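Local coordinates for putative polysaccharide biosynthesis protein with aminopeptidase-like domain (Clostridium acetobutylicum, PDB 3K9T) that binds one zinc ion per subunit and may act in the biosynthesis of modified polysaccharides, without expected peptidase activity despite its aminopeptidase-like domain, at residues Tyr351-Asn356 against Phe416-Tyr421. Numbering follows the deposited sequence.
Sequences YTIENN and FRRIKY
Y351 and R417 make a cation-pi stack: the guanidinium lies on one face of the phenol ring with the two planes only 7° apart, and R417 CZ stands 3.5 Å from the ring centroid of Y351. The opposite face of that ring carries the amide N355 ND2, 3.1 Å above its plane, so the aromatic group is sandwiched between two nitrogen-bearing groups. R417 NH1 donates to Y421 OH over 2.9 Å, with the acceptor close to the guanidinium plane; E348 adds a salt bridge to NE, and N6 accepts a second bond from NH1. Y351 is also a knob, seated among F416, R417, K420 and Y421; with CG anti to the backbone N (chi1 175°), its hydroxyl meets the aliphatic part of K420, Y351 OH lying 3.4 Å from K420 CE. E3 hydrogen-bonds to this hydroxyl and to that of Y421. The contact thus joins the C-terminal part of helix 336-355, in the aminopeptidase-like region, to the start of helix 416-428, in the permutated winged helix-turn-helix domain. The short segment axes approach to 11.2 Å and run within 32° of parallel, a separation bridged by long side chains. Close packing continues at F416, where T352 CG2 sits 3.6 Å from the ring centroid, a CH-pi contact almost exactly over the centre. The ring's edge is turned to the backbone, with F416 CZ 3.6 Å from N355 O. Beyond this edge the fit slackens: N356, partly exposed, comes no closer with its side chain than 4.2 Å, from OD1 to F416 CE1, and its ND2 bonds to E271. Y421 is exposed, and R417, though only partly buried, is held tightly on the ring, whereas K420 is buried, its ammonium salt-bridged to D424 and E3.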
loop_
_atom_site.group_PDB
_atom_site.type_symbol
_atom_site.label_atom_id
_atom_site.label_comp_id
_atom_site.label_asym_id
_atom_site.label_seq_id
_atom_site.Cartn_x
_atom_site.Cartn_y
_atom_site.Cartn_z
ATOM N N TYR A 351 9.120 -28.092 -4.858
ATOM C CA TYR A 351 10.354 -27.969 -4.069
ATOM C C TYR A 351 10.203 -26.866 -3.006
ATOM O O TYR A 351 10.611 -27.054 -1.878
ATOM C CB TYR A 351 11.554 -27.653 -4.976
ATOM C CG TYR A 351 12.868 -27.387 -4.250
ATOM C CD1 TYR A 351 13.151 -26.133 -3.684
ATOM C CD2 TYR A 351 13.832 -28.374 -4.146
ATOM C CE1 TYR A 351 14.354 -25.900 -3.033
ATOM C CE2 TYR A 351 15.056 -28.143 -3.496
ATOM C CZ TYR A 351 15.312 -26.907 -2.952
ATOM O OH TYR A 351 16.503 -26.684 -2.304
ATOM N N THR A 352 9.601 -25.732 -3.353
ATOM C CA THR A 352 9.446 -24.624 -2.386
ATOM C C THR A 352 8.455 -24.998 -1.262
ATOM O O THR A 352 8.693 -24.758 -0.073
ATOM C CB THR A 352 9.045 -23.308 -3.104
ATOM O OG1 THR A 352 9.964 -23.046 -4.175
ATOM C CG2 THR A 352 9.060 -22.132 -2.144
ATOM N N ILE A 353 7.344 -25.596 -1.652
ATOM C CA ILE A 353 6.343 -26.042 -0.703
ATOM C C ILE A 353 6.982 -26.958 0.318
ATOM O O ILE A 353 6.772 -26.805 1.506
ATOM C CB ILE A 353 5.218 -26.827 -1.409
ATOM C CG1 ILE A 353 4.346 -25.896 -2.231
ATOM C CG2 ILE A 353 4.353 -27.617 -0.394
ATOM C CD1 ILE A 353 3.470 -26.677 -3.219
ATOM N N GLU A 354 7.764 -27.910 -0.170
ATOM C CA GLU A 354 8.362 -28.933 0.682
ATOM C C GLU A 354 9.441 -28.407 1.626
ATOM O O GLU A 354 9.511 -28.824 2.769
ATOM C CB GLU A 354 8.974 -29.992 -0.220
ATOM C CG GLU A 354 7.966 -30.887 -0.870
ATOM C CD GLU A 354 7.491 -31.974 0.049
ATOM O OE1 GLU A 354 8.357 -32.604 0.679
ATOM O OE2 GLU A 354 6.256 -32.195 0.135
ATOM N N ASN A 355 10.275 -27.490 1.129
ATOM C CA ASN A 355 11.394 -26.937 1.900
ATOM C C ASN A 355 11.154 -25.612 2.625
ATOM O O ASN A 355 12.112 -25.005 3.104
ATOM C CB ASN A 355 12.631 -26.788 0.995
ATOM C CG ASN A 355 13.173 -28.125 0.528
ATOM O OD1 ASN A 355 13.523 -28.967 1.341
ATOM N ND2 ASN A 355 13.247 -28.321 -0.798
ATOM N N ASN A 356 9.902 -25.165 2.709
ATOM C CA ASN A 356 9.566 -23.915 3.398
ATOM C C ASN A 356 9.498 -24.122 4.903
ATOM O O ASN A 356 8.433 -24.010 5.501
ATOM C CB ASN A 356 8.218 -23.333 2.909
ATOM C CG ASN A 356 7.950 -21.923 3.452
ATOM O OD1 ASN A 356 8.885 -21.199 3.753
ATOM N ND2 ASN A 356 6.675 -21.532 3.562
ATOM N N PHE A 416 14.549 -17.965 -3.354
ATOM C CA PHE A 416 14.240 -18.922 -2.320
ATOM C C PHE A 416 15.352 -19.941 -2.084
ATOM O O PHE A 416 15.744 -20.159 -0.947
ATOM C CB PHE A 416 12.908 -19.632 -2.596
ATOM C CG PHE A 416 12.544 -20.656 -1.519
ATOM C CD1 PHE A 416 11.922 -20.275 -0.356
ATOM C CD2 PHE A 416 12.878 -21.987 -1.668
ATOM C CE1 PHE A 416 11.623 -21.206 0.612
ATOM C CE2 PHE A 416 12.593 -22.919 -0.701
ATOM C CZ PHE A 416 11.979 -22.537 0.437
ATOM N N ARG A 417 15.873 -20.571 -3.131
ATOM C CA ARG A 417 16.944 -21.543 -2.916
ATOM C C ARG A 417 18.175 -20.976 -2.212
ATOM O O ARG A 417 18.841 -21.676 -1.480
ATOM C CB ARG A 417 17.347 -22.210 -4.205
ATOM C CG ARG A 417 16.274 -23.112 -4.765
ATOM C CD ARG A 417 16.888 -24.262 -5.477
ATOM N NE ARG A 417 15.904 -25.064 -6.189
ATOM C CZ ARG A 417 16.040 -26.365 -6.441
ATOM N NH1 ARG A 417 17.114 -27.037 -6.008
ATOM N NH2 ARG A 417 15.091 -27.000 -7.122
ATOM N N ARG A 418 18.476 -19.708 -2.434
ATOM C CA ARG A 418 19.614 -19.071 -1.765
ATOM C C ARG A 418 19.445 -19.051 -0.243
ATOM O O ARG A 418 20.373 -19.315 0.538
ATOM C CB ARG A 418 19.715 -17.646 -2.252
ATOM C CG ARG A 418 21.052 -17.082 -2.128
ATOM C CD ARG A 418 21.115 -15.755 -2.807
ATOM N NE ARG A 418 22.225 -15.035 -2.234
ATOM C CZ ARG A 418 22.382 -13.727 -2.287
ATOM N NH1 ARG A 418 21.477 -12.983 -2.898
ATOM N NH2 ARG A 418 23.458 -13.173 -1.714
ATOM N N ILE A 419 18.227 -18.735 0.158
ATOM C CA ILE A 419 17.851 -18.739 1.545
ATOM C C ILE A 419 17.890 -20.164 2.088
ATOM O O ILE A 419 18.417 -20.389 3.154
ATOM C CB ILE A 419 16.479 -18.080 1.719
ATOM C CG1 ILE A 419 16.555 -16.608 1.226
ATOM C CG2 ILE A 419 16.015 -18.214 3.145
ATOM C CD1 ILE A 419 17.671 -15.792 1.818
ATOM N N LYS A 420 17.385 -21.118 1.313
ATOM C CA LYS A 420 17.293 -22.511 1.731
ATOM C C LYS A 420 18.654 -23.127 1.995
ATOM O O LYS A 420 18.892 -23.774 3.027
ATOM C CB LYS A 420 16.562 -23.308 0.641
ATOM C CG LYS A 420 16.101 -24.693 1.061
ATOM C CD LYS A 420 17.195 -25.751 0.910
ATOM C CE LYS A 420 16.630 -27.153 1.066
ATOM N NZ LYS A 420 17.706 -28.172 1.154
ATOM N N TYR A 421 19.554 -22.922 1.049
ATOM C CA TYR A 421 20.883 -23.454 1.170
ATOM C C TYR A 421 21.653 -22.739 2.278
ATOM O O TYR A 421 22.480 -23.357 2.948
ATOM C CB TYR A 421 21.616 -23.376 -0.168
ATOM C CG TYR A 421 21.012 -24.239 -1.246
ATOM C CD1 TYR A 421 20.643 -25.561 -0.982
ATOM C CD2 TYR A 421 20.865 -23.760 -2.552
ATOM C CE1 TYR A 421 20.101 -26.359 -1.966
ATOM C CE2 TYR A 421 20.304 -24.559 -3.559
ATOM C CZ TYR A 421 19.931 -25.857 -3.264
ATOM O OH TYR A 421 19.375 -26.646 -4.251
#